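Local coordinates for penicillin-binding protein 2B (PDB 2WAE), which is a penicillin-binding transpeptidase thought to form the peptide cross-links between adjacent glycan strands of pneumococcal peripheral peptidoglycan, at residues A[77-82]-A[218-223]; A[386-391]-A[485-490]; A[412-417]-A[461-466]. All coordinates share one frame; numbering follows the deposited sequence.

Interaction 1: A[77-82]-A[218-223]; sequences KQVVSF and STSWDR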
# COMPACT_ATOMS: atom_id res chain seq x y z
N LYS A 77 -2.01 13.64 25.53
CA LYS A 77 -1.08 14.64 26.08
C LYS A 77 -1.72 16.03 26.20
O LYS A 77 -2.79 16.27 25.63
CB LYS A 77 0.16 14.74 25.19
CG LYS A 77 -0.15 15.17 23.77
CD LYS A 77 1.08 15.64 23.01
CE LYS A 77 0.71 16.03 21.59
NZ LYS A 77 1.82 16.75 20.91
N GLN A 78 -1.07 16.95 26.90
CA GLN A 78 -1.58 18.31 27.00
C GLN A 78 -0.71 19.35 26.30
O GLN A 78 0.51 19.32 26.41
CB GLN A 78 -1.80 18.71 28.45
CG GLN A 78 -2.78 17.80 29.15
CD GLN A 78 -3.26 18.38 30.45
OE1 GLN A 78 -3.94 19.41 30.46
NE2 GLN A 78 -2.92 17.73 31.56
N VAL A 79 -1.35 20.28 25.59
CA VAL A 79 -0.62 21.25 24.79
C VAL A 79 -1.08 22.68 25.04
O VAL A 79 -2.21 22.93 25.44
CB VAL A 79 -0.81 20.97 23.29
CG1 VAL A 79 0.11 21.87 22.49
CG2 VAL A 79 -0.49 19.52 22.98
N VAL A 80 -0.20 23.64 24.76
CA VAL A 80 -0.62 25.04 24.78
C VAL A 80 -1.49 25.31 23.56
O VAL A 80 -1.12 24.96 22.45
CB VAL A 80 0.58 26.00 24.71
CG1 VAL A 80 0.10 27.42 24.85
CG2 VAL A 80 1.59 25.66 25.79
N SER A 81 -2.63 25.95 23.78
CA SER A 81 -3.49 26.40 22.70
C SER A 81 -3.55 27.91 22.68
O SER A 81 -3.39 28.55 23.72
CB SER A 81 -4.89 25.84 22.89
OG SER A 81 -4.87 24.45 22.62
N PHE A 82 -3.79 28.48 21.50
CA PHE A 82 -3.98 29.92 21.35
C PHE A 82 -5.24 30.25 20.54
O PHE A 82 -5.44 29.69 19.46
CB PHE A 82 -2.76 30.55 20.67
CG PHE A 82 -2.87 32.03 20.51
CD1 PHE A 82 -3.12 32.85 21.60
CD2 PHE A 82 -2.74 32.61 19.26
CE1 PHE A 82 -3.23 34.22 21.46
CE2 PHE A 82 -2.85 33.98 19.10
CZ PHE A 82 -3.09 34.79 20.20
N SER A 218 -5.06 22.69 26.27
CA SER A 218 -6.05 21.76 25.76
C SER A 218 -5.39 20.40 25.61
O SER A 218 -4.19 20.26 25.86
CB SER A 218 -6.65 22.27 24.45
OG SER A 218 -5.69 22.21 23.40
N THR A 219 -6.18 19.41 25.22
CA THR A 219 -5.73 18.03 25.17
C THR A 219 -5.55 17.61 23.73
O THR A 219 -6.45 17.76 22.92
CB THR A 219 -6.77 17.11 25.84
OG1 THR A 219 -6.71 17.29 27.26
CG2 THR A 219 -6.53 15.66 25.50
N SER A 220 -4.37 17.08 23.42
CA SER A 220 -4.08 16.55 22.09
C SER A 220 -3.62 15.11 22.23
O SER A 220 -3.67 14.53 23.32
CB SER A 220 -2.99 17.39 21.41
OG SER A 220 -2.72 16.93 20.11
N TRP A 221 -3.18 14.53 21.12
CA TRP A 221 -2.91 13.10 21.06
C TRP A 221 -1.68 12.89 20.19
O TRP A 221 -1.60 13.44 19.10
CB TRP A 221 -4.12 12.37 20.45
CG TRP A 221 -5.35 12.43 21.34
CD1 TRP A 221 -5.65 11.61 22.40
CD2 TRP A 221 -6.43 13.38 21.26
NE1 TRP A 221 -6.85 11.99 22.97
CE2 TRP A 221 -7.34 13.07 22.29
CE3 TRP A 221 -6.71 14.46 20.41
CZ2 TRP A 221 -8.52 13.80 22.49
CZ3 TRP A 221 -7.88 15.19 20.61
CH2 TRP A 221 -8.77 14.85 21.65
N ASP A 222 -0.70 12.15 20.69
CA ASP A 222 0.38 11.66 19.85
C ASP A 222 -0.05 10.33 19.25
O ASP A 222 -0.73 9.53 19.91
CB ASP A 222 1.71 11.50 20.61
CG ASP A 222 2.53 12.79 20.63
OD1 ASP A 222 2.48 13.56 19.65
OD2 ASP A 222 3.23 13.03 21.64
N ARG A 223 0.31 10.11 18.00
CA ARG A 223 -0.00 8.86 17.33
C ARG A 223 1.27 8.03 17.30
O ARG A 223 2.33 8.51 16.89
CB ARG A 223 -0.49 9.14 15.90
CG ARG A 223 -0.90 7.93 15.11
CD ARG A 223 -2.26 7.47 15.54
NE ARG A 223 -2.94 6.74 14.48
CZ ARG A 223 -4.19 6.29 14.55
NH1 ARG A 223 -4.90 6.51 15.65
NH2 ARG A 223 -4.73 5.64 13.52
O HOH W 1 -6.51 19.87 28.68
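Residues Lys-77 to Val-79 pair with Ser-218 to Ser-220 in the antiparallel sheet of the N-terminal, dimerisation-domain part of this penicillin-binding protein. Two hydrogen-bonded pairs flank one non-hydrogen-bonded pair. In the first, Lys-77 N reaches Ser-220 O at 2.9 Å, and Ser-220 N returns a bond to Lys-77 O at 2.8 Å. In the other, Val-79 N binds Ser-218 O at 2.9 Å and Ser-218 N binds Val-79 O at 3.0 Å. Between them stand Gln-78 and Thr-219, on the other face of the sheet, where one water joins their side chains: it donates to Gln-78 OE1 and also bonds Thr-219 OG1. On the face of Lys-77 and Val-79, the CG2 methyl of Val-79 packs against Ser-220 CB at 3.6 Å. With CG lodged between backbone N and carbonyl carbon (chi1 60°) and the rest of the chain extended, Lys-77 passes Ser-220 and crosses the Asp-222 side chain at about a right angle. Lys-77 NZ makes a long, weak salt bridge to Asp-222 OD1 at 3.5 Å, while Lys-77 CD lies near Asp-222 OD2. Farther along, the hydroxyls of Ser-81 and Ser-218 hydrogen-bond, OG to OG modelled at 2.5 Å, a value short enough to be doubtful; either could donate. The short segments run at 123° to each other. Strand 72-83 is the middle strand, with 189-191 along its other edge; Val-80 and Phe-82 lie against helix 90-100, and Arg-223 forms a salt bridge with Glu-269 of helix 267-271.

Interaction 2: A[386-391]-A[485-490]; sequences SVVKAA and YGLGSA. Unlike the reference sequence in segment 485-490: Ser-489 (reference Thr).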
# COMPACT_ATOMS: atom_id res chain seq x y z
N SER A 386 6.97 -20.16 -14.68
CA SER A 386 5.96 -21.02 -15.27
C SER A 386 4.56 -20.99 -14.64
O SER A 386 3.67 -21.71 -15.11
CB SER A 386 6.47 -22.46 -15.29
OG SER A 386 7.60 -22.56 -16.12
N VAL A 387 4.35 -20.19 -13.60
CA VAL A 387 3.08 -20.24 -12.87
C VAL A 387 2.00 -19.59 -13.72
O VAL A 387 0.81 -19.76 -13.44
CB VAL A 387 3.09 -19.49 -11.49
CG1 VAL A 387 3.99 -20.17 -10.48
CG2 VAL A 387 3.48 -18.03 -11.66
N VAL A 388 2.43 -18.85 -14.74
CA VAL A 388 1.49 -18.11 -15.58
C VAL A 388 0.99 -18.93 -16.77
O VAL A 388 0.16 -18.46 -17.52
CB VAL A 388 2.11 -16.82 -16.13
CG1 VAL A 388 2.64 -15.94 -15.00
CG2 VAL A 388 3.21 -17.15 -17.13
N LYS A 389 1.49 -20.15 -16.97
CA LYS A 389 1.02 -20.97 -18.08
C LYS A 389 -0.51 -21.05 -18.27
O LYS A 389 -0.97 -21.14 -19.40
CB LYS A 389 1.62 -22.37 -18.00
CG LYS A 389 2.79 -22.58 -18.95
CD LYS A 389 4.12 -22.66 -18.26
CE LYS A 389 5.16 -23.10 -19.27
NZ LYS A 389 6.50 -23.48 -18.70
N ALA A 390 -1.28 -21.02 -17.18
CA ALA A 390 -2.75 -20.98 -17.25
C ALA A 390 -3.30 -19.77 -18.01
O ALA A 390 -4.29 -19.88 -18.74
CB ALA A 390 -3.34 -21.01 -15.86
N ALA A 391 -2.69 -18.61 -17.81
CA ALA A 391 -3.13 -17.40 -18.48
C ALA A 391 -2.82 -17.41 -19.97
O ALA A 391 -3.51 -16.75 -20.75
CB ALA A 391 -2.50 -16.16 -17.82
N TYR A 485 -6.55 -11.45 -15.37
CA TYR A 485 -6.22 -12.25 -14.19
C TYR A 485 -5.50 -11.39 -13.15
O TYR A 485 -5.30 -11.83 -12.02
CB TYR A 485 -5.30 -13.41 -14.57
CG TYR A 485 -5.99 -14.63 -15.15
CD1 TYR A 485 -6.70 -15.52 -14.36
CD2 TYR A 485 -5.89 -14.90 -16.51
CE1 TYR A 485 -7.32 -16.65 -14.92
CE2 TYR A 485 -6.48 -16.01 -17.07
CZ TYR A 485 -7.20 -16.87 -16.29
OH TYR A 485 -7.79 -17.96 -16.89
N GLY A 486 -5.11 -10.18 -13.53
CA GLY A 486 -4.43 -9.28 -12.59
C GLY A 486 -2.95 -9.10 -12.87
O GLY A 486 -2.29 -8.24 -12.26
N LEU A 487 -2.44 -9.90 -13.80
CA LEU A 487 -1.03 -9.90 -14.19
C LEU A 487 -0.69 -8.75 -15.13
O LEU A 487 -0.90 -8.85 -16.34
CB LEU A 487 -0.71 -11.24 -14.86
CG LEU A 487 -1.02 -12.47 -14.00
CD1 LEU A 487 -1.08 -13.71 -14.84
CD2 LEU A 487 -0.01 -12.63 -12.87
N GLY A 488 -0.19 -7.65 -14.56
CA GLY A 488 0.21 -6.49 -15.35
C GLY A 488 -0.83 -5.39 -15.30
O GLY A 488 -0.64 -4.31 -15.87
N SER A 489 -1.94 -5.66 -14.62
CA SER A 489 -2.95 -4.63 -14.43
C SER A 489 -3.10 -4.29 -12.95
O SER A 489 -2.55 -4.99 -12.09
CB SER A 489 -4.29 -5.09 -15.01
OG SER A 489 -4.72 -6.27 -14.37
N ALA A 490 -3.86 -3.24 -12.67
CA ALA A 490 -4.17 -2.83 -11.31
C ALA A 490 -4.97 -3.93 -10.58
O ALA A 490 -5.91 -4.48 -11.16
CB ALA A 490 -5.00 -1.55 -11.36
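Val-388 and Ala-391 meet Leu-487 and Tyr-485 in a small, fully buried apolar contact within the transpeptidase domain, where the 3-10 turn leading into helix 389-398, and the first turn of that helix, touch the end of helix 471-485 and the turn after it. No hydrogen bond crosses between the segments. The methyl CB of Ala-391 is the hub: it lies 3.8 Å from Tyr-485 CD2, approaching the ring obliquely, and 4.1 Å from Leu-487 CD1. The same CD1 branch of Leu-487 also touches Val-388 CG1, at 4.3 Å, so it bridges one turn of the opposing backbone. Tyr-485 has CG beside its backbone N (chi1 -81°), which lays the CD2-CE2 side of the ring along Ala-391; its hydroxyl then reaches past Ala-390 to hydrogen-bond Ser-394 OG, on the same helix as Ala-391. Helix 471-485 ends in a Schellman motif, with Leu-487 N bonded to Phe-482 O and Gly-486 N to Gly-483 O. Gly-486, at positive phi, is its C-prime residue, and the reversal delivers Leu-487 to the contact. The Tyr-531 ring packs edge-to-face with Tyr-485, and Leu-528 of the same helix, 525-536, touches Leu-487. Facing the other way, Lys-389 NZ donates to Ser-386 OG at 3.0 Å and also bonds Asn-445 OD1. This fits the SxxK motif of penicillin-binding transpeptidases, consistent with Ser-386 being the residue that forms the acyl-ester intermediate.

Interaction 3: A[412-417]-A[461-466]; sequences PIVFQG and QPNMFV. Unlike the reference sequence in segment 412-417: Pro-412 (reference Ser).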
# COMPACT_ATOMS: atom_id res chain seq x y z
N PRO A 412 10.84 -29.81 -29.36
CA PRO A 412 11.62 -28.60 -29.19
C PRO A 412 11.12 -27.55 -30.19
O PRO A 412 10.78 -27.89 -31.32
CB PRO A 412 13.05 -29.06 -29.54
CG PRO A 412 13.01 -30.57 -29.48
CD PRO A 412 11.63 -30.93 -29.90
N ILE A 413 11.07 -26.29 -29.78
CA ILE A 413 10.64 -25.23 -30.68
C ILE A 413 11.83 -24.52 -31.34
O ILE A 413 12.61 -23.86 -30.66
CB ILE A 413 9.72 -24.23 -29.96
CG1 ILE A 413 8.58 -24.97 -29.26
CG2 ILE A 413 9.16 -23.24 -30.94
CD1 ILE A 413 7.64 -25.66 -30.23
N VAL A 414 11.96 -24.65 -32.66
CA VAL A 414 13.10 -24.13 -33.39
C VAL A 414 12.69 -23.05 -34.40
O VAL A 414 12.15 -23.36 -35.45
CB VAL A 414 13.81 -25.27 -34.19
CG1 VAL A 414 15.01 -24.74 -34.95
CG2 VAL A 414 14.22 -26.40 -33.26
N PHE A 415 12.97 -21.79 -34.07
CA PHE A 415 12.76 -20.66 -34.99
C PHE A 415 14.10 -20.36 -35.67
O PHE A 415 15.16 -20.58 -35.09
CB PHE A 415 12.35 -19.39 -34.23
CG PHE A 415 11.06 -19.53 -33.47
CD1 PHE A 415 9.88 -19.81 -34.15
CD2 PHE A 415 11.02 -19.38 -32.10
CE1 PHE A 415 8.68 -19.94 -33.48
CE2 PHE A 415 9.81 -19.52 -31.42
CZ PHE A 415 8.65 -19.81 -32.11
N GLN A 416 14.05 -19.86 -36.89
CA GLN A 416 15.26 -19.50 -37.60
C GLN A 416 16.03 -18.35 -36.94
O GLN A 416 15.44 -17.35 -36.53
CB GLN A 416 14.92 -19.14 -39.03
CG GLN A 416 16.14 -19.06 -39.87
CD GLN A 416 16.70 -20.42 -40.23
OE1 GLN A 416 15.95 -21.40 -40.34
NE2 GLN A 416 18.01 -20.49 -40.42
N GLY A 417 17.34 -18.49 -36.84
CA GLY A 417 18.18 -17.47 -36.22
C GLY A 417 17.99 -17.34 -34.72
O GLY A 417 18.00 -16.23 -34.18
N GLN A 461 6.05 -24.60 -37.70
CA GLN A 461 6.70 -25.65 -38.47
C GLN A 461 8.16 -25.50 -38.11
O GLN A 461 8.66 -24.39 -37.97
CB GLN A 461 6.51 -25.48 -39.98
CG GLN A 461 5.06 -25.41 -40.46
CD GLN A 461 4.35 -26.76 -40.51
OE1 GLN A 461 4.99 -27.82 -40.55
NE2 GLN A 461 3.02 -26.74 -40.51
N PRO A 462 8.87 -26.62 -37.96
CA PRO A 462 10.23 -26.46 -37.46
C PRO A 462 11.08 -25.69 -38.46
O PRO A 462 10.91 -25.88 -39.67
CB PRO A 462 10.71 -27.91 -37.30
CG PRO A 462 9.48 -28.76 -37.36
CD PRO A 462 8.53 -28.02 -38.23
N ASN A 463 11.96 -24.83 -37.96
CA ASN A 463 12.88 -24.05 -38.79
C ASN A 463 12.23 -22.88 -39.54
O ASN A 463 12.79 -22.33 -40.49
CB ASN A 463 13.64 -24.95 -39.77
CG ASN A 463 14.20 -26.20 -39.12
OD1 ASN A 463 14.62 -26.18 -37.97
ND2 ASN A 463 14.21 -27.28 -39.88
N MET A 464 11.03 -22.51 -39.13
CA MET A 464 10.28 -21.49 -39.84
C MET A 464 10.95 -20.12 -39.69
O MET A 464 11.52 -19.79 -38.65
CB MET A 464 8.84 -21.45 -39.32
CG MET A 464 8.74 -21.18 -37.83
SD MET A 464 7.06 -21.30 -37.16
CE MET A 464 6.18 -20.14 -38.21
N PHE A 465 10.91 -19.33 -40.77
CA PHE A 465 11.19 -17.90 -40.67
C PHE A 465 9.88 -17.26 -40.20
O PHE A 465 8.83 -17.46 -40.81
CB PHE A 465 11.60 -17.33 -42.03
CG PHE A 465 13.01 -17.65 -42.44
CD1 PHE A 465 14.07 -16.85 -42.02
CD2 PHE A 465 13.28 -18.72 -43.29
CE1 PHE A 465 15.37 -17.13 -42.42
CE2 PHE A 465 14.59 -19.01 -43.69
CZ PHE A 465 15.64 -18.21 -43.25
N VAL A 466 9.93 -16.51 -39.11
CA VAL A 466 8.72 -15.88 -38.60
C VAL A 466 8.52 -14.47 -39.16
O VAL A 466 9.44 -13.66 -39.19
CB VAL A 466 8.71 -15.84 -37.05
CG1 VAL A 466 7.36 -15.37 -36.54
CG2 VAL A 466 9.01 -17.21 -36.49
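The Gln-416 side chain lies over one face of the Phe-465 ring where two irregular loops of the transpeptidase domain meet; the second opens with a type II beta turn from Gln-461 to Met-464. In Gln-416, CB lies 3.5 Å from Met-464 O and also skirts Phe-465 CD1. With CG opposite the backbone N (chi1 -167°), the chain is carried over the Phe-465 ring, and Gln-416 CG makes a CH-pi contact 3.7 Å from the centroid of the Phe-465 ring, shifted toward the CE1-CZ rim. Gln-416 CD continues over Phe-465 CZ. The bend at chi2 leaves the amide only 24° from parallel with the ring. Backbone bonds hold the loops together at two points: Asn-463 N donates to Val-414 O at 2.9 Å, and Gln-416 N donates to Met-464 O at 3.1 Å. The first of these uses an N-H of the turn, whose third residue, Asn-463, has positive phi. Phe-415 points its CB away from residues 461-466, yet its ring is met from that segment by Met-464 CG at the edge and by Val-466 CG2, 3.6 Å from Phe-415 CD1. Leu-453 of helix 445-455 touches both Phe-415 and Met-464, and Phe-509 packs edge-to-face with Phe-415, so this side of the contact faces the helices while Gln-416 and Phe-465 lie at the surface. Met-464 SD sits at the edge of the Phe-415 ring, 5.4 Å from its centroid, in a Met-aromatic contact, and also accepts a weak hydrogen bond from Gln-461 N at 3.5 Å.

The three contacts are spread along an elongated chain. Interaction 1 belongs to the dimerisation-domain part, whereas interactions 2 and 3 share the transpeptidase domain on the opposite side of the chain's centre. Segment 386-391 of interaction 2 carries the presumed acylation serine, Ser-386, which itself does not touch residues 485-490. Interaction 1 is remote from interaction 2: the centres of the two contacts are 50 Å apart and their nearest atoms about 26 Å apart. Interaction 3 closes within the chain between 391 and 485, and its centre is 26 Å from that of interaction 2, with nearest atoms about 11 Å apart. The centres of interactions 1 and 3 are 74 Å apart, and no two of the contacts touch.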